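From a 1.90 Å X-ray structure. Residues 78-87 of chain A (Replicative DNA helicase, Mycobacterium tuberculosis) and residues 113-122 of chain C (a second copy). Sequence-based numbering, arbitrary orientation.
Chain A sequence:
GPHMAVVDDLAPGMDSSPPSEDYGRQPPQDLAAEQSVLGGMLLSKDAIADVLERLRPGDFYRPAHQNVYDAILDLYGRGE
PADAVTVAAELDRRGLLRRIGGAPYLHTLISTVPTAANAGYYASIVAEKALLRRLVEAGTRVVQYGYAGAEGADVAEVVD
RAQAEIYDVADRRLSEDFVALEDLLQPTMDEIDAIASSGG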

ATOM      1  N   ARG A  78       0.810  33.640 -12.967  1.00 36.48           N
ATOM      2  CA  ARG A  78       2.129  33.823 -13.561  1.00 37.28           C
ATOM      3  C   ARG A  78       2.218  35.025 -14.481  1.00 36.98           C
ATOM      4  O   ARG A  78       3.216  35.186 -15.179  1.00 37.44           O
ATOM      5  N   GLY A  79       1.177  35.851 -14.494  1.00 36.76           N
ATOM      6  CA  GLY A  79       1.076  36.977 -15.427  1.00 37.05           C
ATOM      7  C   GLY A  79       1.067  36.604 -16.910  1.00 36.89           C
ATOM      8  O   GLY A  79       1.431  37.411 -17.752  1.00 36.21           O
ATOM      9  N   GLU A  80       0.650  35.381 -17.227  1.00 36.70           N
ATOM     10  CA  GLU A  80       0.517  34.942 -18.619  1.00 37.49           C
ATOM     11  C   GLU A  80      -0.953  34.972 -19.069  1.00 36.33           C
ATOM     12  O   GLU A  80      -1.849  34.720 -18.256  1.00 36.49           O
ATOM     13  N   PRO A  81      -1.208  35.275 -20.363  1.00 35.51           N
ATOM     14  CA  PRO A  81      -2.577  35.317 -20.857  1.00 35.16           C
ATOM     15  C   PRO A  81      -3.242  33.946 -20.800  1.00 34.30           C
ATOM     16  O   PRO A  81      -2.578  32.925 -20.988  1.00 35.16           O
ATOM     17  N   ALA A  82      -4.539  33.928 -20.520  1.00 33.57           N
ATOM     18  CA  ALA A  82      -5.307  32.688 -20.486  1.00 32.17           C
ATOM     19  C   ALA A  82      -6.371  32.746 -21.584  1.00 31.82           C
ATOM     20  O   ALA A  82      -7.441  33.328 -21.400  1.00 32.60           O
ATOM     21  N   ASP A  83      -6.033  32.205 -22.751  1.00 30.77           N
ATOM     22  CA  ASP A  83      -6.977  32.054 -23.847  1.00 29.09           C
ATOM     23  C   ASP A  83      -7.054  30.587 -24.255  1.00 28.10           C
ATOM     24  O   ASP A  83      -6.386  29.737 -23.662  1.00 27.41           O
ATOM     25  N   ALA A  84      -7.829  30.295 -25.284  1.00 26.39           N
ATOM     26  CA  ALA A  84      -8.024  28.915 -25.722  1.00 26.68           C
ATOM     27  C   ALA A  84      -6.709  28.164 -25.991  1.00 25.88           C
ATOM     28  O   ALA A  84      -6.592  26.981 -25.659  1.00 26.48           O
ATOM     29  N   VAL A  85      -5.728  28.864 -26.551  1.00 26.10           N
ATOM     30  CA  VAL A  85      -4.422  28.278 -26.909  1.00 25.64           C
ATOM     31  C   VAL A  85      -3.517  28.041 -25.702  1.00 25.26           C
ATOM     32  O   VAL A  85      -2.999  26.945 -25.553  1.00 26.28           O
ATOM     33  N   THR A  86      -3.334  29.051 -24.853  1.00 24.42           N
ATOM     34  CA  THR A  86      -2.432  28.939 -23.710  1.00 25.00           C
ATOM     35  C   THR A  86      -3.015  28.006 -22.633  1.00 24.67           C
ATOM     36  O   THR A  86      -2.279  27.297 -21.949  1.00 24.67           O
ATOM     37  N   VAL A  87      -4.346  27.965 -22.539  1.00 24.13           N
ATOM     38  CA  VAL A  87      -5.012  27.123 -21.553  1.00 23.71           C
ATOM     39  C   VAL A  87      -4.969  25.649 -21.980  1.00 23.61           C
ATOM     40  O   VAL A  87      -4.617  24.799 -21.161  1.00 23.44           O
TER
ATOM     41  N   VAL C 113      -5.745  32.705 -34.455  1.00 31.71           N
ATOM     42  CA  VAL C 113      -5.027  33.368 -33.358  1.00 30.52           C
ATOM     43  C   VAL C 113      -5.995  34.101 -32.401  1.00 30.98           C
ATOM     44  O   VAL C 113      -6.794  34.931 -32.840  1.00 30.91           O
ATOM     45  N   PRO C 114      -5.956  33.768 -31.094  1.00 31.11           N
ATOM     46  CA  PRO C 114      -6.810  34.517 -30.158  1.00 31.09           C
ATOM     47  C   PRO C 114      -6.517  36.035 -30.140  1.00 31.54           C
ATOM     48  O   PRO C 114      -7.424  36.833 -30.393  1.00 30.94           O
ATOM     49  N   THR C 115      -5.268  36.403 -29.852  1.00 31.09           N
ATOM     50  CA  THR C 115      -4.825  37.794 -29.697  1.00 31.90           C
ATOM     51  C   THR C 115      -3.436  37.872 -30.325  1.00 32.19           C
ATOM     52  O   THR C 115      -2.536  37.114 -29.957  1.00 31.93           O
ATOM     53  N   ALA C 116      -3.263  38.779 -31.289  1.00 31.92           N
ATOM     54  CA  ALA C 116      -1.995  38.863 -32.031  1.00 31.41           C
ATOM     55  C   ALA C 116      -0.817  39.327 -31.162  1.00 30.88           C
ATOM     56  O   ALA C 116       0.298  38.828 -31.316  1.00 30.96           O
ATOM     57  N   ALA C 117      -1.071  40.234 -30.221  1.00 30.19           N
ATOM     58  CA  ALA C 117      -0.029  40.691 -29.299  1.00 30.53           C
ATOM     59  C   ALA C 117       0.533  39.577 -28.384  1.00 30.70           C
ATOM     60  O   ALA C 117       1.578  39.773 -27.748  1.00 30.78           O
ATOM     61  N   ASN C 118      -0.142  38.429 -28.321  1.00 30.03           N
ATOM     62  CA  ASN C 118       0.341  37.301 -27.511  1.00 29.90           C
ATOM     63  C   ASN C 118       1.174  36.255 -28.279  1.00 30.24           C
ATOM     64  O   ASN C 118       1.471  35.158 -27.743  1.00 29.93           O
ATOM     65  N   ALA C 119       1.538  36.585 -29.517  1.00 29.40           N
ATOM     66  CA  ALA C 119       2.259  35.671 -30.400  1.00 29.60           C
ATOM     67  C   ALA C 119       3.506  35.056 -29.754  1.00 29.50           C
ATOM     68  O   ALA C 119       3.790  33.883 -29.992  1.00 28.93           O
ATOM     69  N   GLY C 120       4.205  35.826 -28.914  1.00 29.25           N
ATOM     70  CA  GLY C 120       5.351  35.309 -28.141  1.00 29.85           C
ATOM     71  C   GLY C 120       5.023  34.186 -27.161  1.00 29.97           C
ATOM     72  O   GLY C 120       5.826  33.253 -26.959  1.00 28.30           O
ATOM     73  N   TYR C 121       3.855  34.288 -26.523  1.00 29.79           N
ATOM     74  CA  TYR C 121       3.387  33.215 -25.647  1.00 29.13           C
ATOM     75  C   TYR C 121       3.092  31.970 -26.459  1.00 28.02           C
ATOM     76  O   TYR C 121       3.421  30.855 -26.028  1.00 27.85           O
ATOM     77  N   TYR C 122       2.507  32.146 -27.638  1.00 26.38           N
ATOM     78  CA  TYR C 122       2.257  30.997 -28.512  1.00 26.03           C
ATOM     79  C   TYR C 122       3.552  30.399 -29.022  1.00 25.80           C
ATOM     80  O   TYR C 122       3.657  29.185 -29.123  1.00 24.26           O
TER

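The contact between the two copies is small, burying 429 Å² in all, and it is built around two tyrosines of chain C that receive a loop and the first turn of a helix from chain A. P81(A), D83(A) and V85(A) direct their CA-to-CB bonds toward chain C, and P114(C), N118(C) and Y121(C) answer from the other side.

The clearest fit of shape lies at P81(A). Its compact ring, puckered C-gamma endo, points its CD corner at one face of Y121(C), with P81(A) CD 3.4 Å from the ring centroid and only 5° off the ring normal. A proline suits this place because its CD carries hydrogens beside the electron-withdrawing nitrogen, making a good CH-pi donor, while its compact, puckered ring can bring CD down onto the aromatic surface. Y121(C), with chi1 in m, provides a broad platform. E80(A), also m, passes obliquely by it, E80(A) CG lying 3.9 Å from Y121(C) CE1, while its carboxylate is held within chain A by a salt bridge from R78(A) NH1 to E80(A) OE1 at 2.7 Å. N118(C), again m, borders the proline too, with N118(C) ND2 3.5 Å from P81(A) CB.

Y122(C) works differently. Its CA-to-CB bond runs sideways, yet the long m side chain brings its hydroxyl to the acid, and Y122(C) OH donates a 2.6 Å hydrogen bond to D83(A) OD2, which lies at the ring edge. D83(A), in the p rotamer, divides its carboxylate between two tasks. D83(A) OD1 caps the helix, accepting from T86(A) N at 3.0 Å and, weakly, from V85(A) N at 3.0 Å; OD2 faces the partner. A short acid fits here because it can reach back to the helix start while still presenting an oxygen to chain C. Water 1 extends this polar link, donating to D83(A) OD2 at 2.8 Å and hydrogen bonding with T115(C) OG1 at 2.7 Å.

Beside the acid, V85(A), in t, spreads its two methyl branches over separate surfaces: V85(A) CG1 packs against Y122(C) CD2 at 3.4 Å, and V85(A) CG2 meets P114(C) CG at 3.7 Å. The branched valine thus fills the hollow between ring and proline. T86(A), in p, turns its methyl to the same tyrosine, T86(A) CG2 lying 3.8 Å from Y122(C) CE2, while T86(A) OG1 donates to P81(A) O at 2.7 Å and accepts from D83(A) N at 3.0 Å, bracing the loop that carries the proline.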

ATOM      1  CB  ARG A  78       2.507  32.587 -14.363  1.00 37.19           C
ATOM      2  CG  ARG A  78       3.073  31.485 -13.515  1.00 40.15           C
ATOM      3  CD  ARG A  78       3.727  30.452 -14.400  1.00 45.70           C
ATOM      4  NE  ARG A  78       2.763  29.465 -14.879  1.00 47.63           N
ATOM      5  CZ  ARG A  78       2.786  28.918 -16.089  1.00 49.42           C
ATOM      6  NH1 ARG A  78       3.716  29.277 -16.972  1.00 51.33           N
ATOM      7  NH2 ARG A  78       1.866  28.022 -16.423  1.00 47.72           N
ATOM      8  CB  GLU A  80       1.087  33.535 -18.782  1.00 37.38           C
ATOM      9  CG  GLU A  80       2.599  33.475 -18.520  1.00 39.94           C
ATOM     10  CD  GLU A  80       3.169  32.080 -18.594  1.00 40.88           C
ATOM     11  OE1 GLU A  80       4.144  31.808 -17.850  1.00 46.39           O
ATOM     12  OE2 GLU A  80       2.654  31.249 -19.379  1.00 43.75           O
ATOM     13  CB  PRO A  81      -2.409  35.774 -22.317  1.00 35.39           C
ATOM     14  CG  PRO A  81      -1.048  35.444 -22.667  1.00 35.06           C
ATOM     15  CD  PRO A  81      -0.250  35.632 -21.426  1.00 35.53           C
ATOM     16  CB  ALA A  82      -5.925  32.473 -19.111  1.00 32.40           C
ATOM     17  CB  ASP A  83      -6.621  32.963 -25.049  1.00 28.94           C
ATOM     18  CG  ASP A  83      -5.213  32.717 -25.596  1.00 29.60           C
ATOM     19  OD1 ASP A  83      -4.766  31.554 -25.681  1.00 27.29           O
ATOM     20  OD2 ASP A  83      -4.564  33.709 -25.980  1.00 29.15           O
ATOM     21  CB  ALA A  84      -8.914  28.878 -26.919  1.00 26.86           C
ATOM     22  CB  VAL A  85      -3.657  29.131 -28.010  1.00 26.40           C
ATOM     23  CG1 VAL A  85      -2.225  28.562 -28.268  1.00 25.06           C
ATOM     24  CG2 VAL A  85      -4.445  29.158 -29.324  1.00 25.53           C
ATOM     25  CB  THR A  86      -2.077  30.304 -23.106  1.00 24.61           C
ATOM     26  OG1 THR A  86      -3.265  30.949 -22.627  1.00 25.90           O
ATOM     27  CG2 THR A  86      -1.322  31.217 -24.140  1.00 25.67           C
ATOM     28  CB  VAL A  87      -6.440  27.649 -21.211  1.00 23.33           C
ATOM     29  CG1 VAL A  87      -7.219  26.618 -20.358  1.00 23.88           C
ATOM     30  CG2 VAL A  87      -6.325  28.975 -20.437  1.00 24.64           C
TER
ATOM     31  CB  VAL C 113      -3.901  34.315 -33.904  1.00 29.92           C
ATOM     32  CG1 VAL C 113      -4.471  35.348 -34.896  1.00 29.64           C
ATOM     33  CG2 VAL C 113      -3.136  34.999 -32.767  1.00 28.32           C
ATOM     34  CB  PRO C 114      -6.491  33.874 -28.807  1.00 30.78           C
ATOM     35  CG  PRO C 114      -6.055  32.463 -29.161  1.00 31.21           C
ATOM     36  CD  PRO C 114      -5.226  32.674 -30.417  1.00 30.91           C
ATOM     37  CB  THR C 115      -4.738  38.209 -28.213  1.00 31.99           C
ATOM     38  OG1 THR C 115      -6.020  38.032 -27.597  1.00 33.84           O
ATOM     39  CG2 THR C 115      -4.317  39.680 -28.036  1.00 31.57           C
ATOM     40  CB  ALA C 116      -2.151  39.721 -33.268  1.00 31.89           C
ATOM     41  CB  ALA C 117      -0.516  41.885 -28.440  1.00 31.16           C
ATOM     42  CB  ASN C 118      -0.834  36.609 -26.854  1.00 29.85           C
ATOM     43  CG  ASN C 118      -1.494  37.465 -25.783  1.00 32.33           C
ATOM     44  OD1 ASN C 118      -0.858  38.343 -25.193  1.00 33.94           O
ATOM     45  ND2 ASN C 118      -2.765  37.180 -25.501  1.00 33.26           N
ATOM     46  CB  ALA C 119       2.598  36.337 -31.715  1.00 29.52           C
ATOM     47  CB  TYR C 121       2.168  33.649 -24.844  1.00 30.01           C
ATOM     48  CG  TYR C 121       2.471  34.760 -23.875  1.00 30.97           C
ATOM     49  CD1 TYR C 121       3.110  34.491 -22.671  1.00 33.25           C
ATOM     50  CD2 TYR C 121       2.119  36.087 -24.166  1.00 31.74           C
ATOM     51  CE1 TYR C 121       3.403  35.514 -21.776  1.00 34.43           C
ATOM     52  CE2 TYR C 121       2.393  37.115 -23.269  1.00 33.11           C
ATOM     53  CZ  TYR C 121       3.042  36.819 -22.085  1.00 33.72           C
ATOM     54  OH  TYR C 121       3.317  37.823 -21.187  1.00 35.81           O
ATOM     55  CB  TYR C 122       1.310  31.305 -29.666  1.00 26.31           C
ATOM     56  CG  TYR C 122       0.059  32.062 -29.246  1.00 26.14           C
ATOM     57  CD1 TYR C 122      -0.354  33.185 -29.956  1.00 27.68           C
ATOM     58  CD2 TYR C 122      -0.720  31.655 -28.139  1.00 27.90           C
ATOM     59  CE1 TYR C 122      -1.502  33.898 -29.588  1.00 25.46           C
ATOM     60  CE2 TYR C 122      -1.889  32.382 -27.753  1.00 25.76           C
ATOM     61  CZ  TYR C 122      -2.253  33.504 -28.503  1.00 26.90           C
ATOM     62  OH  TYR C 122      -3.365  34.260 -28.190  1.00 27.61           O
TER
HETATM   63  O   HOH W   1      -5.573  36.257 -25.600  1.00 39.96           O